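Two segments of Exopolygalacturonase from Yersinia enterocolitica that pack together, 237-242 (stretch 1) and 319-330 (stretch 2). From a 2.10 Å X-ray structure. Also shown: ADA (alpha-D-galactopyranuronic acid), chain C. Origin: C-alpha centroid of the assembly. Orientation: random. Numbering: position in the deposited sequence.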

ATOM      1  N   THR A 237     -22.288   7.505  -8.608  1.00 38.79           N
ATOM      2  CA  THR A 237     -23.046   8.292  -9.584  1.00 39.01           C
ATOM      3  C   THR A 237     -22.241   9.316 -10.386  1.00 38.06           C
ATOM      4  O   THR A 237     -22.657   9.728 -11.463  1.00 37.80           O
ATOM      5  CB  THR A 237     -24.368   8.876  -8.980  1.00 39.29           C
ATOM      6  OG1 THR A 237     -24.102   9.586  -7.769  1.00 40.86           O
ATOM      7  CG2 THR A 237     -25.341   7.746  -8.664  1.00 40.30           C
ATOM      8  N   ILE A 238     -21.064   9.682  -9.884  1.00 37.54           N
ATOM      9  CA  ILE A 238     -20.197  10.649 -10.551  1.00 35.78           C
ATOM     10  C   ILE A 238     -19.014   9.942 -11.240  1.00 36.73           C
ATOM     11  O   ILE A 238     -18.242   9.203 -10.607  1.00 37.17           O
ATOM     12  CB  ILE A 238     -19.756  11.780  -9.557  1.00 36.06           C
ATOM     13  CG1 ILE A 238     -20.997  12.454  -8.945  1.00 33.96           C
ATOM     14  CG2 ILE A 238     -18.812  12.790 -10.231  1.00 33.99           C
ATOM     15  CD1 ILE A 238     -20.736  13.265  -7.684  1.00 34.84           C
ATOM     16  N   GLU A 239     -18.907  10.151 -12.550  1.00 36.30           N
ATOM     17  CA  GLU A 239     -17.838   9.592 -13.371  1.00 36.14           C
ATOM     18  C   GLU A 239     -16.522  10.329 -13.102  1.00 35.89           C
ATOM     19  O   GLU A 239     -16.500  11.560 -12.988  1.00 35.54           O
ATOM     20  CB  GLU A 239     -18.226   9.703 -14.854  1.00 35.87           C
ATOM     21  CG  GLU A 239     -17.171   9.285 -15.886  1.00 37.21           C
ATOM     22  CD  GLU A 239     -17.161   7.804 -16.217  1.00 39.26           C
ATOM     23  OE1 GLU A 239     -17.835   7.007 -15.533  1.00 40.62           O
ATOM     24  OE2 GLU A 239     -16.460   7.427 -17.175  1.00 41.08           O
ATOM     25  N   ARG A 240     -15.433   9.566 -13.015  1.00 35.11           N
ATOM     26  CA  ARG A 240     -14.118  10.132 -12.722  1.00 34.05           C
ATOM     27  C   ARG A 240     -13.262  10.130 -13.986  1.00 33.48           C
ATOM     28  O   ARG A 240     -13.459   9.289 -14.868  1.00 33.99           O
ATOM     29  CB  ARG A 240     -13.446   9.335 -11.599  1.00 34.01           C
ATOM     30  CG  ARG A 240     -14.098   9.539 -10.261  1.00 32.17           C
ATOM     31  CD  ARG A 240     -13.521   8.612  -9.227  1.00 30.56           C
ATOM     32  NE  ARG A 240     -13.867   9.039  -7.878  1.00 27.55           N
ATOM     33  CZ  ARG A 240     -13.295   8.574  -6.771  1.00 27.95           C
ATOM     34  NH1 ARG A 240     -12.335   7.657  -6.829  1.00 28.67           N
ATOM     35  NH2 ARG A 240     -13.680   9.035  -5.602  1.00 25.51           N
ATOM     36  N   PRO A 241     -12.307  11.065 -14.093  1.00 32.96           N
ATOM     37  CA  PRO A 241     -11.515  10.989 -15.297  1.00 32.58           C
ATOM     38  C   PRO A 241     -10.544   9.809 -15.251  1.00 32.63           C
ATOM     39  O   PRO A 241     -10.378   9.170 -14.194  1.00 31.86           O
ATOM     40  CB  PRO A 241     -10.759  12.316 -15.298  1.00 33.01           C
ATOM     41  CG  PRO A 241     -10.629  12.686 -13.876  1.00 32.10           C
ATOM     42  CD  PRO A 241     -11.883  12.176 -13.219  1.00 32.93           C
ATOM     43  N   ALA A 242      -9.926   9.524 -16.398  1.00 31.47           N
ATOM     44  CA  ALA A 242      -8.847   8.575 -16.475  1.00 31.75           C
ATOM     45  C   ALA A 242      -7.641   9.060 -15.644  1.00 31.65           C
ATOM     46  O   ALA A 242      -7.385  10.263 -15.524  1.00 30.30           O
ATOM     47  CB  ALA A 242      -8.434   8.370 -17.927  1.00 32.02           C
TER
HETATM   48  C1  ADA C   2     -11.816   6.367   0.530  1.00 48.63           C
HETATM   49  C2  ADA C   2     -11.222   4.952   0.367  1.00 49.10           C
HETATM   50  C3  ADA C   2     -10.163   5.018  -0.750  1.00 48.76           C
HETATM   51  C4  ADA C   2     -10.813   5.507  -2.081  1.00 47.80           C
HETATM   52  C5  ADA C   2     -11.464   6.891  -1.862  1.00 46.90           C
HETATM   53  C6  ADA C   2     -12.204   7.558  -3.054  1.00 46.04           C
HETATM   54  O2  ADA C   2     -10.673   4.467   1.608  1.00 46.13           O
HETATM   55  O3  ADA C   2      -9.512   3.760  -0.906  1.00 50.89           O
HETATM   56  O4  ADA C   2     -11.782   4.571  -2.566  1.00 46.13           O
HETATM   57  O5  ADA C   2     -12.383   6.862  -0.727  1.00 47.28           O
HETATM   58  O6B ADA C   2     -13.345   8.010  -2.816  1.00 45.16           O
HETATM   59  O6A ADA C   2     -11.630   7.626  -4.169  1.00 43.57           O
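Stretch 2 319-330: GMDLKNAYGQRR

The most unusual feature of this contact is Arg 329, whose CA-to-CB bond points away from stretch 1 while its guanidinium comes back to it. The nearest CA atoms across the stretches are those of Arg 240 and Arg 329, 5.5 Å apart. The example illustrates how a short helix can lean on an extended segment, here with Arg 240 and Pro 241 in a strand, through long side chains near its C-terminal end, helped by contacts further back. Stretch 2 enters as a loop, and Asp 321 caps the helix 322-328, its OD1 accepting from Asn 324 N at 3.1 Å. In Arg 329, three successive m rotamers fold the chain back, so that Arg 329 NH1 donates to Glu 239 O at 2.7 Å. Pro 241 CD covers a face of the same guanidinium, 3.6 Å from Arg 329 NH1, while Pro 241 CG lies 3.4 Å from Arg 329 O. At the other end of the contact, the CA-to-CB bond of Ile 238 points toward stretch 2: Ile 238 CG2 is 3.8 Å from Gln 328 CB and 4.0 Å from Met 320 CE, and Ile 238 CD1 is 3.6 Å from Asn 324 ND2. Between these, Arg 240 extends past the side-chain amide of Gln 328 to the galacturonate carboxylate, where Arg 240 NH1 donates to ADA O6A at 2.8 Å.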

ATOM      1  N   GLY A 319     -20.490  22.817 -14.246  1.00 38.96           N
ATOM      2  CA  GLY A 319     -21.685  22.771 -13.430  1.00 38.99           C
ATOM      3  C   GLY A 319     -21.572  22.204 -12.037  1.00 38.92           C
ATOM      4  O   GLY A 319     -22.475  22.419 -11.225  1.00 38.89           O
ATOM      5  N   MET A 320     -20.474  21.497 -11.750  1.00 39.37           N
ATOM      6  CA  MET A 320     -20.261  20.867 -10.432  1.00 39.35           C
ATOM      7  C   MET A 320     -20.027  21.913  -9.384  1.00 39.00           C
ATOM      8  O   MET A 320     -19.443  22.945  -9.679  1.00 39.06           O
ATOM      9  CB  MET A 320     -19.027  19.977 -10.449  1.00 39.19           C
ATOM     10  CG  MET A 320     -19.091  18.812 -11.387  1.00 39.88           C
ATOM     11  SD  MET A 320     -18.135  17.378 -10.794  1.00 41.00           S
ATOM     12  CE  MET A 320     -18.556  16.284 -12.142  1.00 39.12           C
ATOM     13  N   ASP A 321     -20.456  21.667  -8.150  1.00 39.27           N
ATOM     14  CA  ASP A 321     -19.939  22.518  -7.097  1.00 39.80           C
ATOM     15  C   ASP A 321     -18.478  22.139  -6.830  1.00 39.63           C
ATOM     16  O   ASP A 321     -18.005  21.087  -7.290  1.00 39.11           O
ATOM     17  CB  ASP A 321     -20.821  22.561  -5.832  1.00 40.16           C
ATOM     18  CG  ASP A 321     -21.087  21.193  -5.210  1.00 41.43           C
ATOM     19  OD1 ASP A 321     -20.180  20.343  -5.151  1.00 41.15           O
ATOM     20  OD2 ASP A 321     -22.232  20.982  -4.735  1.00 42.42           O
ATOM     21  N   LEU A 322     -17.774  23.012  -6.121  1.00 39.80           N
ATOM     22  CA  LEU A 322     -16.392  22.798  -5.719  1.00 39.41           C
ATOM     23  C   LEU A 322     -16.181  21.499  -4.955  1.00 39.23           C
ATOM     24  O   LEU A 322     -15.277  20.725  -5.316  1.00 39.07           O
ATOM     25  CB  LEU A 322     -15.917  23.977  -4.875  1.00 40.02           C
ATOM     26  CG  LEU A 322     -14.431  24.126  -4.564  1.00 39.34           C
ATOM     27  CD1 LEU A 322     -13.676  24.247  -5.841  1.00 40.67           C
ATOM     28  CD2 LEU A 322     -14.245  25.377  -3.732  1.00 40.33           C
ATOM     29  N   LYS A 323     -17.004  21.243  -3.925  1.00 39.01           N
ATOM     30  CA  LYS A 323     -16.873  20.019  -3.128  1.00 38.91           C
ATOM     31  C   LYS A 323     -16.736  18.771  -4.017  1.00 37.96           C
ATOM     32  O   LYS A 323     -15.766  18.020  -3.882  1.00 37.57           O
ATOM     33  CB  LYS A 323     -18.000  19.853  -2.103  1.00 39.44           C
ATOM     34  CG  LYS A 323     -18.079  18.419  -1.521  1.00 40.51           C
ATOM     35  CD  LYS A 323     -18.998  18.276  -0.309  1.00 41.07           C
ATOM     36  CE  LYS A 323     -19.423  16.814  -0.095  1.00 42.00           C
ATOM     37  NZ  LYS A 323     -20.383  16.330  -1.151  1.00 43.89           N
ATOM     38  N   ASN A 324     -17.694  18.579  -4.931  1.00 36.49           N
ATOM     39  CA  ASN A 324     -17.688  17.443  -5.851  1.00 35.04           C
ATOM     40  C   ASN A 324     -16.597  17.487  -6.917  1.00 33.85           C
ATOM     41  O   ASN A 324     -16.124  16.439  -7.357  1.00 33.07           O
ATOM     42  CB  ASN A 324     -19.061  17.265  -6.534  1.00 35.25           C
ATOM     43  CG  ASN A 324     -20.084  16.578  -5.637  1.00 35.05           C
ATOM     44  OD1 ASN A 324     -21.227  17.037  -5.525  1.00 36.31           O
ATOM     45  ND2 ASN A 324     -19.683  15.482  -4.992  1.00 29.87           N
ATOM     46  N   ALA A 325     -16.240  18.690  -7.360  1.00 32.83           N
ATOM     47  CA  ALA A 325     -15.229  18.852  -8.391  1.00 32.36           C
ATOM     48  C   ALA A 325     -13.847  18.450  -7.839  1.00 31.59           C
ATOM     49  O   ALA A 325     -13.103  17.715  -8.479  1.00 31.96           O
ATOM     50  CB  ALA A 325     -15.222  20.279  -8.919  1.00 31.88           C
ATOM     51  N   TYR A 326     -13.547  18.921  -6.640  1.00 31.36           N
ATOM     52  CA  TYR A 326     -12.344  18.536  -5.909  1.00 31.52           C
ATOM     53  C   TYR A 326     -12.310  17.044  -5.510  1.00 31.50           C
ATOM     54  O   TYR A 326     -11.261  16.376  -5.656  1.00 32.63           O
ATOM     55  CB  TYR A 326     -12.185  19.448  -4.682  1.00 30.77           C
ATOM     56  CG  TYR A 326     -10.829  19.375  -4.028  1.00 30.19           C
ATOM     57  CD1 TYR A 326      -9.716  20.035  -4.587  1.00 29.47           C
ATOM     58  CD2 TYR A 326     -10.650  18.651  -2.833  1.00 29.60           C
ATOM     59  CE1 TYR A 326      -8.442  19.966  -3.958  1.00 29.26           C
ATOM     60  CE2 TYR A 326      -9.399  18.568  -2.213  1.00 28.65           C
ATOM     61  CZ  TYR A 326      -8.305  19.218  -2.785  1.00 29.70           C
ATOM     62  OH  TYR A 326      -7.101  19.137  -2.161  1.00 29.81           O
ATOM     63  N   GLY A 327     -13.441  16.526  -5.032  1.00 30.68           N
ATOM     64  CA  GLY A 327     -13.540  15.146  -4.564  1.00 29.99           C
ATOM     65  C   GLY A 327     -13.565  14.053  -5.622  1.00 29.95           C
ATOM     66  O   GLY A 327     -13.224  12.886  -5.334  1.00 29.43           O
ATOM     67  N   GLN A 328     -13.963  14.400  -6.848  1.00 28.87           N
ATOM     68  CA  GLN A 328     -14.197  13.377  -7.873  1.00 27.75           C
ATOM     69  C   GLN A 328     -13.437  13.550  -9.189  1.00 27.30           C
ATOM     70  O   GLN A 328     -13.209  12.584  -9.906  1.00 26.18           O
ATOM     71  CB  GLN A 328     -15.714  13.225  -8.161  1.00 27.72           C
ATOM     72  CG  GLN A 328     -16.610  13.006  -6.941  1.00 27.86           C
ATOM     73  CD  GLN A 328     -16.226  11.774  -6.108  1.00 24.60           C
ATOM     74  OE1 GLN A 328     -16.422  11.754  -4.912  1.00 27.61           O
ATOM     75  NE2 GLN A 328     -15.687  10.766  -6.741  1.00 26.11           N
ATOM     76  N   ARG A 329     -13.036  14.770  -9.499  1.00 28.13           N
ATOM     77  CA  ARG A 329     -12.605  15.084 -10.857  1.00 28.96           C
ATOM     78  C   ARG A 329     -11.095  15.298 -11.068  1.00 29.06           C
ATOM     79  O   ARG A 329     -10.668  15.628 -12.172  1.00 29.92           O
ATOM     80  CB  ARG A 329     -13.423  16.265 -11.417  1.00 29.35           C
ATOM     81  CG  ARG A 329     -14.961  16.095 -11.345  1.00 29.49           C
ATOM     82  CD  ARG A 329     -15.469  15.115 -12.370  1.00 33.05           C
ATOM     83  NE  ARG A 329     -14.914  15.441 -13.680  1.00 35.96           N
ATOM     84  CZ  ARG A 329     -14.753  14.568 -14.665  1.00 40.28           C
ATOM     85  NH1 ARG A 329     -15.104  13.289 -14.504  1.00 40.29           N
ATOM     86  NH2 ARG A 329     -14.233  14.980 -15.822  1.00 43.23           N
ATOM     87  N   ARG A 330     -10.282  15.077 -10.036  1.00 29.19           N
ATOM     88  CA  ARG A 330      -8.805  15.066 -10.216  1.00 28.75           C
ATOM     89  C   ARG A 330      -8.362  13.669 -10.630  1.00 29.04           C
ATOM     90  O   ARG A 330      -8.848  12.689 -10.079  1.00 29.03           O
ATOM     91  CB  ARG A 330      -8.099  15.449  -8.920  1.00 28.91           C
ATOM     92  CG  ARG A 330      -8.529  16.769  -8.350  1.00 27.28           C
ATOM     93  CD  ARG A 330      -7.800  17.079  -7.066  1.00 25.99           C
ATOM     94  NE  ARG A 330      -8.491  16.581  -5.880  1.00 28.43           N
ATOM     95  CZ  ARG A 330      -7.876  16.075  -4.811  1.00 28.83           C
ATOM     96  NH1 ARG A 330      -6.543  15.952  -4.789  1.00 29.86           N
ATOM     97  NH2 ARG A 330      -8.588  15.671  -3.776  1.00 27.99           N
TER